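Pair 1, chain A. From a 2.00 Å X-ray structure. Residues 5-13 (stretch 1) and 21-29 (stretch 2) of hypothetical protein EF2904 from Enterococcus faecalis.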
# COMPACT_ATOMS: atom_id res chain seq x y z
N ALA A 5 0.06 35.51 -6.14
CA ALA A 5 -0.18 34.49 -5.08
C ALA A 5 0.80 33.33 -5.21
O ALA A 5 1.08 32.86 -6.31
CB ALA A 5 -1.62 33.99 -5.14
N LYS A 6 1.33 32.90 -4.07
CA LYS A 6 2.34 31.86 -4.04
C LYS A 6 1.70 30.47 -3.94
O LYS A 6 0.60 30.32 -3.39
CB LYS A 6 3.32 32.12 -2.89
CG LYS A 6 4.04 33.48 -2.96
CD LYS A 6 5.10 33.53 -4.08
CE LYS A 6 5.80 34.90 -4.18
NZ LYS A 6 5.36 35.70 -5.37
N THR A 7 2.38 29.47 -4.50
CA THR A 7 2.03 28.07 -4.30
C THR A 7 3.02 27.57 -3.25
O THR A 7 4.23 27.64 -3.45
CB THR A 7 2.11 27.24 -5.62
OG1 THR A 7 1.15 27.73 -6.57
CG2 THR A 7 1.83 25.76 -5.37
N THR A 8 2.52 27.11 -2.11
CA THR A 8 3.41 26.62 -1.06
C THR A 8 3.23 25.11 -0.82
O THR A 8 2.10 24.64 -0.67
CB THR A 8 3.20 27.39 0.27
OG1 THR A 8 3.32 28.79 0.03
CG2 THR A 8 4.26 27.00 1.32
N VAL A 9 4.34 24.38 -0.78
CA VAL A 9 4.38 22.97 -0.45
C VAL A 9 5.01 22.80 0.95
O VAL A 9 6.11 23.29 1.19
CB VAL A 9 5.25 22.17 -1.46
CG1 VAL A 9 5.10 20.68 -1.27
CG2 VAL A 9 4.93 22.54 -2.91
N THR A 10 4.32 22.09 1.84
CA THR A 10 4.78 21.89 3.21
C THR A 10 4.91 20.42 3.48
O THR A 10 3.95 19.67 3.26
CB THR A 10 3.82 22.44 4.28
OG1 THR A 10 3.48 23.79 4.00
CG2 THR A 10 4.47 22.38 5.67
N PHE A 11 6.06 20.02 4.00
CA PHE A 11 6.34 18.62 4.34
C PHE A 11 6.07 18.38 5.82
O PHE A 11 6.98 18.40 6.66
CB PHE A 11 7.75 18.23 3.91
CG PHE A 11 7.95 18.35 2.43
CD1 PHE A 11 7.76 17.23 1.59
CD2 PHE A 11 8.28 19.59 1.85
CE1 PHE A 11 7.89 17.35 0.21
CE2 PHE A 11 8.42 19.71 0.47
CZ PHE A 11 8.22 18.59 -0.36
N HIS A 12 4.79 18.19 6.13
CA HIS A 12 4.33 18.06 7.51
C HIS A 12 4.86 16.84 8.22
O HIS A 12 5.14 16.92 9.42
CB HIS A 12 2.79 18.04 7.54
CG HIS A 12 2.16 19.37 7.21
ND1 HIS A 12 2.28 20.47 8.03
CD2 HIS A 12 1.40 19.76 6.15
CE1 HIS A 12 1.61 21.49 7.50
NE2 HIS A 12 1.09 21.09 6.35
N SER A 13 5.02 15.72 7.51
CA SER A 13 5.23 14.43 8.17
C SER A 13 5.83 13.41 7.22
O SER A 13 5.72 13.54 6.01
CB SER A 13 3.88 13.91 8.68
OG SER A 13 4.02 12.79 9.53
N THR A 21 3.89 9.92 5.23
CA THR A 21 3.97 11.11 4.36
C THR A 21 2.69 11.91 4.40
O THR A 21 1.61 11.41 4.08
CB THR A 21 4.27 10.77 2.89
OG1 THR A 21 5.51 10.07 2.81
CG2 THR A 21 4.42 12.02 2.06
N VAL A 22 2.79 13.17 4.82
CA VAL A 22 1.66 14.07 4.74
C VAL A 22 2.25 15.37 4.21
O VAL A 22 3.05 16.03 4.88
CB VAL A 22 0.95 14.30 6.10
CG1 VAL A 22 -0.20 15.28 5.95
CG2 VAL A 22 0.47 12.96 6.72
N ILE A 23 1.85 15.72 2.99
CA ILE A 23 2.31 16.92 2.35
C ILE A 23 1.08 17.75 2.08
O ILE A 23 0.03 17.21 1.73
CB ILE A 23 3.08 16.57 1.04
CG1 ILE A 23 4.38 15.81 1.39
CG2 ILE A 23 3.32 17.79 0.19
CD1 ILE A 23 4.99 15.04 0.21
N GLU A 24 1.26 19.06 2.24
CA GLU A 24 0.26 20.05 1.90
C GLU A 24 0.70 20.88 0.71
O GLU A 24 1.87 21.28 0.61
CB GLU A 24 0.02 20.99 3.09
CG GLU A 24 -1.00 22.08 2.80
CD GLU A 24 -1.19 23.03 3.97
OE1 GLU A 24 -0.53 22.84 5.01
OE2 GLU A 24 -1.99 23.97 3.84
N VAL A 25 -0.24 21.12 -0.19
CA VAL A 25 -0.05 22.04 -1.28
C VAL A 25 -1.13 23.08 -1.15
O VAL A 25 -2.32 22.74 -1.12
CB VAL A 25 -0.10 21.36 -2.68
CG1 VAL A 25 0.10 22.42 -3.78
CG2 VAL A 25 1.01 20.31 -2.80
N ALA A 26 -0.73 24.34 -1.02
CA ALA A 26 -1.67 25.45 -0.82
C ALA A 26 -1.50 26.57 -1.84
O ALA A 26 -0.38 26.93 -2.22
CB ALA A 26 -1.52 26.01 0.57
N TYR A 27 -2.64 27.12 -2.26
CA TYR A 27 -2.73 28.21 -3.22
C TYR A 27 -4.02 28.99 -2.95
O TYR A 27 -5.12 28.42 -3.01
CB TYR A 27 -2.78 27.68 -4.66
CG TYR A 27 -2.79 28.79 -5.69
CD1 TYR A 27 -1.63 29.49 -6.00
CD2 TYR A 27 -3.97 29.14 -6.35
CE1 TYR A 27 -1.62 30.51 -6.95
CE2 TYR A 27 -3.99 30.18 -7.29
CZ TYR A 27 -2.80 30.85 -7.59
OH TYR A 27 -2.79 31.85 -8.53
N LYS A 28 -3.86 30.29 -2.70
CA LYS A 28 -4.95 31.20 -2.30
C LYS A 28 -5.73 30.59 -1.14
O LYS A 28 -5.14 30.22 -0.14
CB LYS A 28 -5.85 31.59 -3.49
CG LYS A 28 -5.18 32.48 -4.53
CD LYS A 28 -6.16 32.75 -5.66
CE LYS A 28 -5.76 33.95 -6.48
NZ LYS A 28 -6.73 34.15 -7.61
N ASP A 29 -7.05 30.49 -1.27
CA ASP A 29 -7.87 29.91 -0.21
C ASP A 29 -8.16 28.40 -0.37
O ASP A 29 -9.13 27.88 0.20
CB ASP A 29 -9.17 30.69 -0.04
CG ASP A 29 -10.01 30.73 -1.29
OD1 ASP A 29 -9.60 30.19 -2.34
OD2 ASP A 29 -11.11 31.34 -1.21
O HOH W 1 -1.49 31.82 -2.37
O HOH W 2 1.48 24.77 5.90

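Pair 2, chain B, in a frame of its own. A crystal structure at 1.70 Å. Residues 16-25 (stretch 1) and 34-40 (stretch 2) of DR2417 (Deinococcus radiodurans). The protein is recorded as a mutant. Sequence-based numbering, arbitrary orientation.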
# COMPACT_ATOMS: atom_id res chain seq x y z
N ALA B 16 -5.68 -20.37 44.04
CA ALA B 16 -5.85 -21.61 43.29
C ALA B 16 -5.01 -21.57 42.01
O ALA B 16 -4.81 -20.50 41.44
CB ALA B 16 -7.32 -21.83 42.95
N PRO B 17 -4.50 -22.74 41.57
CA PRO B 17 -3.72 -22.78 40.33
C PRO B 17 -4.56 -22.35 39.13
O PRO B 17 -5.73 -22.71 39.03
CB PRO B 17 -3.32 -24.26 40.21
CG PRO B 17 -3.45 -24.80 41.59
CD PRO B 17 -4.59 -24.06 42.21
N THR B 18 -3.96 -21.57 38.23
CA THR B 18 -4.69 -21.03 37.10
C THR B 18 -4.10 -21.49 35.78
O THR B 18 -2.94 -21.89 35.70
CB THR B 18 -4.69 -19.49 37.11
OG1 THR B 18 -3.34 -19.01 37.17
CG2 THR B 18 -5.46 -18.96 38.30
N LEU B 19 -4.92 -21.45 34.74
CA LEU B 19 -4.44 -21.66 33.39
C LEU B 19 -3.82 -20.34 32.94
O LEU B 19 -4.37 -19.28 33.22
CB LEU B 19 -5.59 -22.07 32.46
CG LEU B 19 -5.26 -22.40 31.00
CD1 LEU B 19 -4.41 -23.66 30.93
CD2 LEU B 19 -6.54 -22.56 30.16
N GLU B 20 -2.66 -20.39 32.30
CA GLU B 20 -2.11 -19.21 31.65
C GLU B 20 -2.28 -19.41 30.17
O GLU B 20 -1.88 -20.44 29.63
CB GLU B 20 -0.64 -18.99 32.00
CG GLU B 20 -0.38 -18.84 33.51
CD GLU B 20 1.09 -18.75 33.85
OE1 GLU B 20 1.93 -19.24 33.07
OE2 GLU B 20 1.40 -18.20 34.92
N VAL B 21 -2.90 -18.43 29.53
CA VAL B 21 -2.94 -18.38 28.08
C VAL B 21 -1.91 -17.33 27.68
O VAL B 21 -2.05 -16.17 28.04
CB VAL B 21 -4.33 -18.01 27.55
CG1 VAL B 21 -4.35 -18.00 26.01
CG2 VAL B 21 -5.37 -18.96 28.07
N ILE B 22 -0.85 -17.75 26.99
CA ILE B 22 0.24 -16.84 26.67
C ILE B 22 0.43 -16.79 25.15
O ILE B 22 1.14 -17.61 24.59
CB ILE B 22 1.55 -17.28 27.37
CG1 ILE B 22 1.30 -17.54 28.86
CG2 ILE B 22 2.65 -16.24 27.14
CD1 ILE B 22 2.48 -18.15 29.61
N PRO B 23 -0.24 -15.84 24.49
CA PRO B 23 0.00 -15.64 23.05
C PRO B 23 1.43 -15.20 22.80
O PRO B 23 1.88 -14.24 23.44
CB PRO B 23 -0.99 -14.54 22.67
CG PRO B 23 -1.25 -13.80 23.94
CD PRO B 23 -1.18 -14.85 25.03
N LEU B 24 2.16 -15.89 21.92
CA LEU B 24 3.51 -15.45 21.56
C LEU B 24 3.52 -14.80 20.19
O LEU B 24 4.50 -14.18 19.79
CB LEU B 24 4.51 -16.61 21.61
CG LEU B 24 4.82 -17.16 23.01
CD1 LEU B 24 5.84 -18.33 22.96
CD2 LEU B 24 5.30 -16.04 23.97
N GLY B 25 2.42 -14.94 19.46
CA GLY B 25 2.30 -14.33 18.15
C GLY B 25 0.86 -14.45 17.71
O GLY B 25 0.16 -15.34 18.18
N ILE B 34 0.95 -18.19 17.24
CA ILE B 34 1.48 -19.19 18.16
C ILE B 34 0.99 -18.86 19.57
O ILE B 34 1.19 -17.75 20.08
CB ILE B 34 3.03 -19.30 18.11
CG1 ILE B 34 3.51 -20.24 19.23
CG2 ILE B 34 3.70 -17.91 18.20
CD1 ILE B 34 4.96 -20.70 19.08
N THR B 35 0.32 -19.84 20.17
CA THR B 35 -0.31 -19.64 21.47
C THR B 35 0.12 -20.75 22.43
O THR B 35 0.05 -21.95 22.10
CB THR B 35 -1.84 -19.62 21.36
OG1 THR B 35 -2.21 -18.66 20.36
CG2 THR B 35 -2.48 -19.24 22.69
N VAL B 36 0.54 -20.33 23.61
CA VAL B 36 0.99 -21.22 24.66
C VAL B 36 -0.10 -21.33 25.71
O VAL B 36 -0.68 -20.32 26.13
CB VAL B 36 2.31 -20.71 25.29
CG1 VAL B 36 2.67 -21.49 26.52
CG2 VAL B 36 3.43 -20.78 24.25
N PHE B 37 -0.39 -22.56 26.12
CA PHE B 37 -1.24 -22.84 27.28
C PHE B 37 -0.40 -23.47 28.37
O PHE B 37 0.30 -24.45 28.13
CB PHE B 37 -2.40 -23.76 26.91
CG PHE B 37 -3.37 -23.12 25.95
CD1 PHE B 37 -4.41 -22.34 26.42
CD2 PHE B 37 -3.23 -23.30 24.58
CE1 PHE B 37 -5.31 -21.73 25.53
CE2 PHE B 37 -4.13 -22.70 23.70
CZ PHE B 37 -5.16 -21.93 24.18
N ARG B 38 -0.45 -22.91 29.58
CA ARG B 38 0.32 -23.46 30.67
C ARG B 38 -0.55 -23.70 31.90
O ARG B 38 -1.26 -22.80 32.36
CB ARG B 38 1.50 -22.56 31.05
CG ARG B 38 2.34 -23.17 32.19
CD ARG B 38 3.57 -22.34 32.54
NE ARG B 38 4.22 -22.93 33.72
CZ ARG B 38 5.22 -22.37 34.39
NH1 ARG B 38 5.71 -21.19 34.02
NH2 ARG B 38 5.72 -22.99 35.45
N TYR B 39 -0.49 -24.93 32.39
CA TYR B 39 -1.08 -25.29 33.68
C TYR B 39 -0.06 -26.06 34.53
O TYR B 39 0.35 -27.17 34.18
CB TYR B 39 -2.35 -26.13 33.49
CG TYR B 39 -3.09 -26.32 34.79
CD1 TYR B 39 -2.74 -27.35 35.66
CD2 TYR B 39 -4.10 -25.45 35.18
CE1 TYR B 39 -3.38 -27.51 36.86
CE2 TYR B 39 -4.75 -25.61 36.40
CZ TYR B 39 -4.38 -26.66 37.22
OH TYR B 39 -5.01 -26.86 38.44
N GLY B 40 0.33 -25.47 35.65
CA GLY B 40 1.36 -26.06 36.49
C GLY B 40 2.65 -26.15 35.69
O GLY B 40 3.09 -25.16 35.12
O HOH W 3 4.47 -18.96 32.70
O HOH W 4 -2.06 -16.11 19.59

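The sharpest difference lies at one matched pair of cross-strand neighbours. In pair 1, A:His12 and A:Glu24 are joined by a hydrogen bond, A:His12 NE2 to A:Glu24 OE1 at 2.7 Å, and the carboxylate oxygen sits at the edge of the imidazole, near its plane, where a ring N-H can point at it. In pair 2 the same two places hold B:Leu24 and B:Val36, which meet through methyl groups, B:Leu24 CD1 to B:Val36 CG2 at 3.7 Å. One pair spends a directional polar bond where the other uses apolar packing, which asks only for complementary shape.

The framework beneath is nearly identical. Each pair is two antiparallel strands, their directions 164° apart in pair 1 and 161° in pair 2, and 14 central residues superpose with an RMSD of 0.5 Å. Paired backbone hydrogen bonds hold both ladders: A:Thr8 N to A:Ala26 O and A:Ala26 N to A:Thr8 O are each 2.9 Å, while the matching B:Glu20 N to B:Arg38 O is 2.8 Å and B:Arg38 N to B:Glu20 O is 2.9 Å. In both, the register slips by one residue near the end of the first stretch. Pair 2 has a beta bulge there, B:Ile34 O accepting from B:Leu24 N at 2.8 Å and from B:Gly25 N at 3.1 Å. In pair 1, A:Ser13 N gives A:Val22 O a weak bond of 3.3 Å. B:Gly25 suits its place because an ideal CB would lie only 3.2 Å from B:Ile34 CG2; the matching A:Ser13 does carry a CB, 3.9 Å from A:Val22 CB.

On the face of A:Val9 and B:Val21, these two valines coincide and share the t rotamer. Beta-branched residues suit extended backbone, and each valine reaches diagonally to the neighbouring strand: A:Val9 CG1 lies 3.7 Å from A:Ile23 CG2, and B:Val21 CG1 lies 4.0 Å from B:Thr35 CG2. The cross-strand partner differs. A:Val25 is small, whereas B:Phe37 brings a broad ring whose CE1 lies 3.8 Å from B:Val21 CG2. Pair 1 has its phenylalanine on the first strand instead, with A:Phe11 CD1 3.7 Å from A:Ile23 CG1; the matching B:Pro23 contributes a compact ring and, lacking an N-H, fits a non-hydrogen-bonded site.

On the other face, A:Thr8 and A:Ala26 give way to B:Glu20 and B:Arg38. Their charges attract without forming a salt bridge, B:Glu20 OE1 being 4.4 Å from B:Arg38 NH1. Water 3 links them, donating to B:Glu20 OE1 at 2.6 Å and accepting from B:Arg38 NH1 at 2.9 Å. These long, flexible chains suit a partly exposed place, since their charged ends can meet water.

The tyrosines A:Tyr27 and B:Tyr39 nearly coincide, both with a t rotamer. Each ring packs against the start of the first stretch with its apolar carbons: A:Ala5 CB lies 3.9 Å from A:Tyr27 CE1, and B:Pro17 CB lies 4.0 Å from B:Tyr39 CZ.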